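Local coordinates for ribokinase (Arabidopsis thaliana, PDB 6ILS), which phosphorylates D-ribose at O-5 with ATP and a divalent cation, most likely magnesium, supplying ribose 5-phosphate for nucleotide synthesis and the pentose phosphate pathway, at residues K229-F234 against E277-A282; G258-A263 against P297-R302; A286-Q291 against L306-F311. One frame throughout, in Å; residues are numbered along the deposited sequence.

Overall arrangement
Ribokinase illustrates how one helix can serve both a fold and a site. Helix 275-289 supplies a segment to contact 1, where it packs on the large sheet, and to contact 3, where its C-terminal end meets helix 302-312. Contact 2 sets the neighbouring helix 257-270 against the loop between those two helices. Contacts 1 and 2 are buried; contact 3 is only partly so and lies nearer the surface. None has a hydrogen bond between its segments; methyl and methylene packing dominates, with serine or threonine hydroxyls at its edge. They differ in what lies beside it: sheet core in contact 1, ribose and ATP phosphates in contact 2, adenine and a metal ion in contact 3.

Contact 1. Residues K229-F234 against E277-A282; sequences KGSALF and ECLRFA
Leu279 reaches from helix 275-289 onto the strand at Ser231 and Leu233, and its two methyls divide the work. CD1 lies 4.0 Å from CB of Leu233 and just as near to the backbone N of Leu233, so this branch rests at the root of the strand residue, where side chain leaves main chain. CD2 meets OG of Ser231 at 3.5 Å. One leucine thus spans two strand residues that face the helix, while the CB of Ala232, between them, points away. With CG opposite the carbonyl carbon (chi1 -82°), CD1 continues the extended chain (chi2 -178°) to Leu233 while CD2 branches off toward Ser231. The short axes run roughly antiparallel, at 154°, and come within 9.4 Å, a spacing that one layer of side chains can bridge. No hydrogen bond joins the segments.

Against this buried packing stands the solvent side of the helix. Glu277 is exposed, its OE1 bonded to the backbone N of Ser274. Arg280 is partly exposed; its CB is turned from strand 231-234, and its NH2 hydrogen-bonds the backbone O of Leu309 in the C-terminal helix.

Strand 231-235 lies between strands 221-225 and 241-243, with which it shares backbone hydrogen bonds, and Leu279 also touches Leu223, Ile241 and Gln243. Helix 257-270 closes in through Phe261, which packs on Ser231 and Ala282. The contact is the interface between the sheet and the helices on one of its faces, helix 204-216 lying on the other against Phe234, as in the alpha/beta/alpha sandwich of the ribokinase fold.

Contact 2. Residues G258-A263 against P297-R302; sequences GDTFTA and PSMPDR. With ATP (adenosine-5'-triphosphate), chain E; RIB (alpha-D-ribofuranose), chain F.
CG2 of Thr260 rests on the loop at Pro300, 4.3 Å from its CD, and beside it Thr260 lies alongside Met299, the two side chains running opposite ways. The exact position of the Met299 sulfur against the threonine hydroxyl is doubtful in the model. Met299 also packs on Ala47 and Cys48 of helix 41-51.

The hydrogen bonds run within the helix, to helix 41-51 and to the sugar. The hydroxyl of Thr260 is bonded to the backbone O of Gly256. The carbonyl of Gly258 is gripped twice, by Thr262 N and by Thr262 OG1 at 3.0 Å from Gly258 O, the two arriving from opposite faces of its plane. OD2 of Asp259 accepts from O5 of ribose at 2.5 Å and is also held by Asn44, while OD1 bonds Gln45. An alanine in place of Asp259 is likely to leave the ribose O5 hydroxyl without its acceptor and Asn44 and Gln45 without theirs.

Close approach to ATP depends on a missing side chain: Gly258 CA stands 3.5 Å from O2G, where a CB would collide. Gly258 and Asp259, the predicted proton acceptor, end the GAGD signature of PfkB kinases, whose backbone N-H groups at the helix N-terminus form the family's anion hole; here the helix start faces the gamma phosphate.

Contact 3. Residues A286-Q291 against L306-F311; sequences ASLCVQ and LKLLKF. With NA (sodium ion), chain G; ATP (adenosine-5'-triphosphate), chain E.
This is a small apolar contact between two helix segments near the surface, in which Leu308 of the C-terminal helix 302-312 meets Leu288 and Ser287 at the end of helix 275-289. A single methyl does the touching: CD2 of Leu308 lies 3.8 Å from CG of Leu288, the two leucines meeting tip to tip. The same CD2 rests 3.8 Å from CB of Ser287. Leu308 gets there by setting CG opposite the backbone N (chi1 -174°), which sends the branch across to the neighbouring helix. Leu288 also touches Val305 and Ser304 of the same C-terminal helix.

Behind the leucines the segment turns polar. The hydroxyl of Ser287 is bonded to the backbone O of Ile246. Past the helix, NE2 of Gln291 folds back on the backbone O of Ser287 at 3.1 Å, approaching from above the carbonyl plane.

Ser287 lies between Leu308 and the nucleotide: its CB, which bears on the leucine methyl, is also 3.9 Å from C2 of the adenine. CB of Ala286 touches the ribose O3' of ATP. The backbone O of Cys289 binds sodium at 2.7 Å, together with carbonyls of Asp253, Thr255, Val292 and Gly294, at the predicted potassium site. The chemistry implies that the two segments meet by apolar surface alone, while main-chain oxygens bind the metal and the adenine rests against a small residue.

Contact 1. Residues K229-F234 against E277-A282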
loop_
_atom_site.group_PDB
_atom_site.type_symbol
_atom_site.label_atom_id
_atom_site.label_comp_id
_atom_site.label_asym_id
_atom_site.label_seq_id
_atom_site.Cartn_x
_atom_site.Cartn_y
_atom_site.Cartn_z
ATOM N N LYS B 229 30.403 1.152 12.240
ATOM C CA LYS B 229 31.684 1.813 12.505
ATOM C C LYS B 229 31.526 3.291 12.875
ATOM O O LYS B 229 32.505 3.985 13.140
ATOM C CB LYS B 229 32.611 1.703 11.301
ATOM C CG LYS B 229 32.873 0.280 10.845
ATOM C CD LYS B 229 32.784 0.162 9.321
ATOM C CE LYS B 229 32.768 -1.299 8.876
ATOM N NZ LYS B 229 31.497 -1.979 9.265
ATOM N N GLY B 230 30.297 3.779 12.864
ATOM C CA GLY B 230 30.048 5.156 13.228
ATOM C C GLY B 230 29.974 6.135 12.066
ATOM O O GLY B 230 29.202 5.962 11.129
ATOM N N SER B 231 30.772 7.188 12.150
ATOM C CA SER B 231 30.700 8.250 11.177
ATOM C C SER B 231 31.985 9.046 11.168
ATOM O O SER B 231 32.830 8.902 12.050
ATOM C CB SER B 231 29.510 9.164 11.488
ATOM O OG SER B 231 29.709 9.845 12.715
ATOM N N ALA B 232 32.134 9.911 10.177
ATOM C CA ALA B 232 33.261 10.830 10.176
ATOM C C ALA B 232 32.912 12.064 9.364
ATOM O O ALA B 232 32.157 11.976 8.394
ATOM C CB ALA B 232 34.528 10.149 9.634
ATOM N N LEU B 233 33.428 13.206 9.797
ATOM C CA LEU B 233 33.223 14.468 9.121
ATOM C C LEU B 233 34.550 14.943 8.552
ATOM O O LEU B 233 35.492 15.234 9.304
ATOM C CB LEU B 233 32.654 15.527 10.057
ATOM C CG LEU B 233 32.417 16.913 9.439
ATOM C CD1 LEU B 233 31.337 16.867 8.354
ATOM C CD2 LEU B 233 32.054 17.922 10.508
ATOM N N PHE B 234 34.621 14.989 7.226
ATOM C CA PHE B 234 35.799 15.516 6.535
ATOM C C PHE B 234 35.533 16.931 6.077
ATOM O O PHE B 234 34.536 17.195 5.407
ATOM C CB PHE B 234 36.165 14.666 5.315
ATOM C CG PHE B 234 36.503 13.238 5.626
ATOM C CD1 PHE B 234 35.502 12.299 5.856
ATOM C CD2 PHE B 234 37.819 12.818 5.657
ATOM C CE1 PHE B 234 35.815 10.983 6.122
ATOM C CE2 PHE B 234 38.136 11.500 5.932
ATOM C CZ PHE B 234 37.136 10.584 6.160
ATOM N N GLU B 277 30.548 18.026 18.619
ATOM C CA GLU B 277 29.249 17.919 19.290
ATOM C C GLU B 277 28.152 17.513 18.310
ATOM O O GLU B 277 27.256 16.751 18.678
ATOM C CB GLU B 277 28.872 19.243 19.964
ATOM C CG GLU B 277 29.649 19.566 21.248
ATOM C CD GLU B 277 29.590 21.043 21.649
ATOM O OE1 GLU B 277 29.121 21.890 20.851
ATOM O OE2 GLU B 277 30.035 21.363 22.773
ATOM N N CYS B 278 28.219 18.032 17.082
ATOM C CA CYS B 278 27.248 17.677 16.040
ATOM C C CYS B 278 27.283 16.186 15.744
ATOM O O CYS B 278 26.240 15.539 15.680
ATOM C CB CYS B 278 27.503 18.461 14.747
ATOM S SG CYS B 278 27.103 20.198 14.863
ATOM N N LEU B 279 28.480 15.637 15.558
ATOM C CA LEU B 279 28.621 14.213 15.300
ATOM C C LEU B 279 28.120 13.360 16.465
ATOM O O LEU B 279 27.473 12.334 16.262
ATOM C CB LEU B 279 30.077 13.866 15.009
ATOM C CG LEU B 279 30.600 14.095 13.590
ATOM C CD1 LEU B 279 32.047 13.636 13.490
ATOM C CD2 LEU B 279 29.758 13.346 12.561
ATOM N N ARG B 280 28.452 13.776 17.683
ATOM C CA ARG B 280 28.029 13.019 18.865
ATOM C C ARG B 280 26.521 12.987 18.988
ATOM O O ARG B 280 25.929 11.939 19.266
ATOM C CB ARG B 280 28.628 13.633 20.140
ATOM C CG ARG B 280 29.623 12.732 20.846
ATOM C CD ARG B 280 29.865 13.202 22.285
ATOM N NE ARG B 280 29.319 12.270 23.268
ATOM C CZ ARG B 280 28.839 12.635 24.454
ATOM N NH1 ARG B 280 28.816 13.915 24.804
ATOM N NH2 ARG B 280 28.356 11.725 25.284
ATOM N N PHE B 281 25.917 14.159 18.818
ATOM C CA PHE B 281 24.468 14.333 18.887
ATOM C C PHE B 281 23.761 13.493 17.835
ATOM O O PHE B 281 22.777 12.805 18.129
ATOM C CB PHE B 281 24.144 15.819 18.738
ATOM C CG PHE B 281 22.698 16.165 18.874
ATOM C CD1 PHE B 281 22.135 16.382 20.136
ATOM C CD2 PHE B 281 21.902 16.317 17.746
ATOM C CE1 PHE B 281 20.793 16.726 20.264
ATOM C CE2 PHE B 281 20.565 16.658 17.863
ATOM C CZ PHE B 281 20.001 16.861 19.140
ATOM N N ALA B 282 24.281 13.514 16.609
ATOM C CA ALA B 282 23.751 12.669 15.538
ATOM C C ALA B 282 23.859 11.182 15.860
ATOM O O ALA B 282 22.920 10.414 15.632
ATOM C CB ALA B 282 24.486 12.985 14.184
#

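Contact 2. Residues G258-A263 against P297-R302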
loop_
_atom_site.group_PDB
_atom_site.type_symbol
_atom_site.label_atom_id
_atom_site.label_comp_id
_atom_site.label_asym_id
_atom_site.label_seq_id
_atom_site.Cartn_x
_atom_site.Cartn_y
_atom_site.Cartn_z
ATOM N N GLY B 258 19.703 6.332 9.273
ATOM C CA GLY B 258 20.550 7.226 8.506
ATOM C C GLY B 258 19.898 8.589 8.351
ATOM O O GLY B 258 20.567 9.617 8.393
ATOM N N ASP B 259 18.584 8.595 8.156
ATOM C CA ASP B 259 17.840 9.846 8.055
ATOM C C ASP B 259 17.900 10.618 9.358
ATOM O O ASP B 259 18.077 11.840 9.365
ATOM C CB ASP B 259 16.383 9.577 7.672
ATOM C CG ASP B 259 16.255 8.977 6.280
ATOM O OD1 ASP B 259 16.987 9.447 5.389
ATOM O OD2 ASP B 259 15.448 8.037 6.092
ATOM N N THR B 260 17.764 9.888 10.463
ATOM C CA THR B 260 17.844 10.477 11.791
ATOM C C THR B 260 19.227 11.081 12.011
ATOM O O THR B 260 19.367 12.214 12.503
ATOM C CB THR B 260 17.560 9.412 12.854
ATOM O OG1 THR B 260 16.201 8.950 12.699
ATOM C CG2 THR B 260 17.754 9.972 14.243
ATOM N N PHE B 261 20.250 10.315 11.642
ATOM C CA PHE B 261 21.632 10.773 11.814
ATOM C C PHE B 261 21.836 12.114 11.105
ATOM O O PHE B 261 22.350 13.082 11.678
ATOM C CB PHE B 261 22.630 9.734 11.282
ATOM C CG PHE B 261 24.075 10.110 11.547
ATOM C CD1 PHE B 261 24.779 10.915 10.662
ATOM C CD2 PHE B 261 24.702 9.693 12.703
ATOM C CE1 PHE B 261 26.098 11.286 10.920
ATOM C CE2 PHE B 261 26.023 10.055 12.972
ATOM C CZ PHE B 261 26.719 10.864 12.076
ATOM N N THR B 262 21.416 12.162 9.848
ATOM C CA THR B 262 21.666 13.343 9.019
ATOM C C THR B 262 20.859 14.544 9.504
ATOM O O THR B 262 21.383 15.645 9.643
ATOM C CB THR B 262 21.333 13.054 7.528
ATOM O OG1 THR B 262 22.042 11.881 7.111
ATOM C CG2 THR B 262 21.755 14.224 6.661
ATOM N N ALA B 263 19.587 14.332 9.833
ATOM C CA ALA B 263 18.783 15.441 10.341
ATOM C C ALA B 263 19.231 15.937 11.719
ATOM O O ALA B 263 19.174 17.144 11.994
ATOM C CB ALA B 263 17.287 15.043 10.372
ATOM N N PRO B 297 7.853 6.672 13.563
ATOM C CA PRO B 297 7.572 6.306 14.960
ATOM C C PRO B 297 8.798 6.175 15.868
ATOM O O PRO B 297 8.661 6.336 17.073
ATOM C CB PRO B 297 6.886 4.939 14.830
ATOM C CG PRO B 297 6.266 4.962 13.501
ATOM C CD PRO B 297 7.171 5.759 12.622
ATOM N N SER B 298 9.971 5.893 15.305
ATOM C CA SER B 298 11.166 5.662 16.112
ATOM C C SER B 298 11.976 6.930 16.402
ATOM O O SER B 298 12.975 6.876 17.121
ATOM C CB SER B 298 12.091 4.650 15.423
ATOM O OG SER B 298 12.676 5.239 14.271
ATOM N N MET B 299 11.576 8.049 15.821
ATOM C CA MET B 299 12.365 9.285 16.014
ATOM C C MET B 299 12.366 9.702 17.481
ATOM O O MET B 299 11.322 9.797 18.060
ATOM C CB MET B 299 11.894 10.442 15.150
ATOM C CG MET B 299 13.045 11.063 14.421
ATOM S SD MET B 299 13.430 10.027 13.035
ATOM C CE MET B 299 11.845 10.133 12.246
ATOM N N PRO B 300 13.533 9.991 18.073
ATOM C CA PRO B 300 13.584 10.351 19.465
ATOM C C PRO B 300 13.332 11.831 19.753
ATOM O O PRO B 300 13.564 12.636 18.950
ATOM C CB PRO B 300 15.031 10.012 19.807
ATOM C CG PRO B 300 15.771 10.353 18.558
ATOM C CD PRO B 300 14.841 9.938 17.451
ATOM N N ASP B 301 12.875 12.123 20.964
ATOM C CA ASP B 301 12.728 13.540 21.364
ATOM C C ASP B 301 14.093 14.071 21.799
ATOM O O ASP B 301 14.933 13.294 22.147
ATOM C CB ASP B 301 11.643 13.754 22.417
ATOM C CG ASP B 301 11.938 13.143 23.766
ATOM O OD1 ASP B 301 13.050 12.662 23.971
ATOM O OD2 ASP B 301 11.032 13.149 24.584
ATOM N N ARG B 302 14.247 15.385 21.801
ATOM C CA ARG B 302 15.534 16.011 22.144
ATOM C C ARG B 302 16.037 15.600 23.534
ATOM O O ARG B 302 17.195 15.321 23.654
ATOM C CB ARG B 302 15.468 17.530 22.052
ATOM C CG ARG B 302 16.795 18.132 22.462
ATOM C CD ARG B 302 16.881 19.621 22.472
ATOM N NE ARG B 302 16.677 19.966 21.109
ATOM C CZ ARG B 302 17.555 20.590 20.386
ATOM N NH1 ARG B 302 18.688 20.996 20.923
ATOM N NH2 ARG B 302 17.253 20.858 19.147
HETATM P PG ATP E . 22.420 4.933 5.698
HETATM O O1G ATP E . 22.505 6.248 5.013
HETATM O O2G ATP E . 21.005 4.677 6.195
HETATM O O3G ATP E . 22.762 3.811 4.766
HETATM P PB ATP E . 24.371 3.769 7.354
HETATM O O1B ATP E . 25.199 4.189 8.489
HETATM O O2B ATP E . 25.283 3.351 6.294
HETATM O O3B ATP E . 23.478 4.993 6.902
HETATM P PA ATP E . 22.957 1.801 8.961
HETATM O O1A ATP E . 23.949 0.681 9.256
HETATM O O2A ATP E . 21.569 1.231 8.816
HETATM O O3A ATP E . 23.364 2.534 7.617
HETATM O "O5'" ATP E . 22.953 2.808 10.160
HETATM C "C5'" ATP E . 22.197 4.001 10.087
HETATM C "C4'" ATP E . 22.594 4.893 11.338
HETATM O "O4'" ATP E . 22.364 4.082 12.632
HETATM C "C3'" ATP E . 23.832 5.146 11.290
HETATM O "O3'" ATP E . 24.085 6.478 11.773
HETATM C "C2'" ATP E . 24.584 4.070 12.305
HETATM O "O2'" ATP E . 25.851 4.668 12.701
HETATM C "C1'" ATP E . 23.766 3.862 13.254
HETATM N N9 ATP E . 23.785 2.441 13.649
HETATM C C8 ATP E . 23.765 1.210 13.059
HETATM N N7 ATP E . 23.812 0.278 14.049
HETATM C C5 ATP E . 23.851 0.937 15.252
HETATM C C6 ATP E . 23.905 0.472 16.565
HETATM N N6 ATP E . 23.940 -0.892 17.017
HETATM N N1 ATP E . 23.941 1.345 17.570
HETATM C C2 ATP E . 23.910 2.701 17.319
HETATM N N3 ATP E . 23.853 3.168 16.045
HETATM C C4 ATP E . 23.829 2.272 15.009
HETATM O O5 RIB F . 15.635 5.992 4.647
HETATM C C5 RIB F . 14.374 5.393 4.792
HETATM C C4 RIB F . 13.587 5.636 3.674
HETATM O O4 RIB F . 14.260 5.235 2.384
HETATM C C3 RIB F . 12.365 4.625 3.778
HETATM O O3 RIB F . 11.299 5.276 4.623
HETATM C C2 RIB F . 12.061 4.311 2.601
HETATM O O2 RIB F . 10.752 4.856 2.167
HETATM C C1 RIB F . 13.285 4.849 1.603
HETATM O O1 RIB F . 12.842 5.903 0.829
#

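Contact 3. Residues A286-Q291 against L306-F311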
loop_
_atom_site.group_PDB
_atom_site.type_symbol
_atom_site.label_atom_id
_atom_site.label_comp_id
_atom_site.label_asym_id
_atom_site.label_seq_id
_atom_site.Cartn_x
_atom_site.Cartn_y
_atom_site.Cartn_z
ATOM N N ALA B 286 20.676 8.577 16.214
ATOM C CA ALA B 286 20.580 7.347 15.420
ATOM C C ALA B 286 20.547 6.094 16.320
ATOM O O ALA B 286 19.872 5.122 16.011
ATOM C CB ALA B 286 21.747 7.246 14.428
ATOM N N SER B 287 21.307 6.120 17.409
ATOM C CA SER B 287 21.296 5.009 18.389
ATOM C C SER B 287 19.894 4.734 18.915
ATOM O O SER B 287 19.443 3.581 18.985
ATOM C CB SER B 287 22.216 5.326 19.570
ATOM O OG SER B 287 22.395 4.172 20.378
ATOM N N LEU B 288 19.207 5.799 19.305
ATOM C CA LEU B 288 17.843 5.649 19.815
ATOM C C LEU B 288 16.875 5.155 18.737
ATOM O O LEU B 288 16.007 4.306 19.005
ATOM C CB LEU B 288 17.359 6.962 20.400
ATOM C CG LEU B 288 18.143 7.384 21.643
ATOM C CD1 LEU B 288 17.748 8.779 22.088
ATOM C CD2 LEU B 288 17.934 6.369 22.780
ATOM N N CYS B 289 17.033 5.693 17.530
ATOM C CA CYS B 289 16.207 5.311 16.382
ATOM C C CYS B 289 16.205 3.805 16.112
ATOM O O CYS B 289 15.171 3.243 15.762
ATOM C CB CYS B 289 16.678 6.058 15.124
ATOM S SG CYS B 289 15.827 5.590 13.591
ATOM N N VAL B 290 17.351 3.149 16.248
ATOM C CA VAL B 290 17.427 1.750 15.852
ATOM C C VAL B 290 16.795 0.840 16.899
ATOM O O VAL B 290 16.679 -0.360 16.677
ATOM C CB VAL B 290 18.885 1.278 15.590
ATOM C CG1 VAL B 290 19.562 2.161 14.513
ATOM C CG2 VAL B 290 19.712 1.254 16.867
ATOM N N GLN B 291 16.379 1.410 18.029
ATOM C CA GLN B 291 15.835 0.581 19.103
ATOM C C GLN B 291 14.308 0.509 19.086
ATOM O O GLN B 291 13.702 -0.098 19.970
ATOM C CB GLN B 291 16.348 1.092 20.447
ATOM C CG GLN B 291 17.874 1.180 20.470
ATOM C CD GLN B 291 18.441 1.509 21.822
ATOM O OE1 GLN B 291 18.132 0.847 22.812
ATOM N NE2 GLN B 291 19.282 2.539 21.881
ATOM N N LEU B 306 19.773 14.047 24.482
ATOM C CA LEU B 306 20.700 14.692 25.438
ATOM C C LEU B 306 20.984 13.751 26.618
ATOM O O LEU B 306 22.085 13.760 27.085
ATOM C CB LEU B 306 20.114 16.021 25.907
ATOM C CG LEU B 306 19.989 17.105 24.843
ATOM C CD1 LEU B 306 19.403 18.367 25.438
ATOM C CD2 LEU B 306 21.331 17.400 24.208
ATOM N N LYS B 307 20.005 12.973 27.053
ATOM C CA LYS B 307 20.229 12.051 28.191
ATOM C C LYS B 307 21.214 10.970 27.752
ATOM O O LYS B 307 22.083 10.665 28.496
ATOM C CB LYS B 307 18.917 11.448 28.679
ATOM C CG LYS B 307 18.997 10.692 29.994
ATOM C CD LYS B 307 17.723 9.970 30.353
ATOM C CE LYS B 307 17.698 9.383 31.752
ATOM N NZ LYS B 307 16.903 8.139 31.839
ATOM N N LEU B 308 21.055 10.449 26.547
ATOM C CA LEU B 308 21.986 9.410 26.112
ATOM C C LEU B 308 23.390 9.995 26.022
ATOM O O LEU B 308 24.364 9.342 26.382
ATOM C CB LEU B 308 21.553 8.813 24.766
ATOM C CG LEU B 308 22.347 7.618 24.232
ATOM C CD1 LEU B 308 22.447 6.438 25.260
ATOM C CD2 LEU B 308 21.730 7.130 22.929
ATOM N N LEU B 309 23.493 11.239 25.573
ATOM C CA LEU B 309 24.797 11.917 25.497
ATOM C C LEU B 309 25.449 12.100 26.853
ATOM O O LEU B 309 26.658 11.940 27.005
ATOM C CB LEU B 309 24.650 13.289 24.838
ATOM C CG LEU B 309 24.428 13.260 23.328
ATOM C CD1 LEU B 309 24.157 14.678 22.805
ATOM C CD2 LEU B 309 25.643 12.679 22.660
ATOM N N LYS B 310 24.641 12.480 27.830
ATOM C CA LYS B 310 25.126 12.667 29.181
ATOM C C LYS B 310 25.755 11.385 29.698
ATOM O O LYS B 310 26.831 11.415 30.290
ATOM C CB LYS B 310 23.983 13.098 30.096
ATOM C CG LYS B 310 24.425 13.508 31.487
ATOM C CD LYS B 310 23.241 13.933 32.339
ATOM C CE LYS B 310 23.674 14.203 33.768
ATOM N NZ LYS B 310 22.513 14.541 34.640
ATOM N N PHE B 311 25.091 10.258 29.447
ATOM C CA PHE B 311 25.462 9.010 30.122
ATOM C C PHE B 311 26.308 8.038 29.299
ATOM O O PHE B 311 26.687 6.972 29.803
ATOM C CB PHE B 311 24.189 8.323 30.629
ATOM C CG PHE B 311 23.530 9.077 31.745
ATOM C CD1 PHE B 311 24.286 9.523 32.827
ATOM C CD2 PHE B 311 22.183 9.395 31.697
ATOM C CE1 PHE B 311 23.698 10.250 33.858
ATOM C CE2 PHE B 311 21.589 10.119 32.728
ATOM C CZ PHE B 311 22.352 10.550 33.803
HETATM NA NA NA G . 13.865 2.534 13.539
HETATM P PG ATP E . 22.420 4.933 5.698
HETATM O O1G ATP E . 22.505 6.248 5.013
HETATM O O2G ATP E . 21.005 4.677 6.195
HETATM O O3G ATP E . 22.762 3.811 4.766
HETATM P PB ATP E . 24.371 3.769 7.354
HETATM O O1B ATP E . 25.199 4.189 8.489
HETATM O O2B ATP E . 25.283 3.351 6.294
HETATM O O3B ATP E . 23.478 4.993 6.902
HETATM P PA ATP E . 22.957 1.801 8.961
HETATM O O1A ATP E . 23.949 0.681 9.256
HETATM O O2A ATP E . 21.569 1.231 8.816
HETATM O O3A ATP E . 23.364 2.534 7.617
HETATM O "O5'" ATP E . 22.953 2.808 10.160
HETATM C "C5'" ATP E . 22.197 4.001 10.087
HETATM C "C4'" ATP E . 22.594 4.893 11.338
HETATM O "O4'" ATP E . 22.364 4.082 12.632
HETATM C "C3'" ATP E . 23.832 5.146 11.290
HETATM O "O3'" ATP E . 24.085 6.478 11.773
HETATM C "C2'" ATP E . 24.584 4.070 12.305
HETATM O "O2'" ATP E . 25.851 4.668 12.701
HETATM C "C1'" ATP E . 23.766 3.862 13.254
HETATM N N9 ATP E . 23.785 2.441 13.649
HETATM C C8 ATP E . 23.765 1.210 13.059
HETATM N N7 ATP E . 23.812 0.278 14.049
HETATM C C5 ATP E . 23.851 0.937 15.252
HETATM C C6 ATP E . 23.905 0.472 16.565
HETATM N N6 ATP E . 23.940 -0.892 17.017
HETATM N N1 ATP E . 23.941 1.345 17.570
HETATM C C2 ATP E . 23.910 2.701 17.319
HETATM N N3 ATP E . 23.853 3.168 16.045
HETATM C C4 ATP E . 23.829 2.272 15.009
#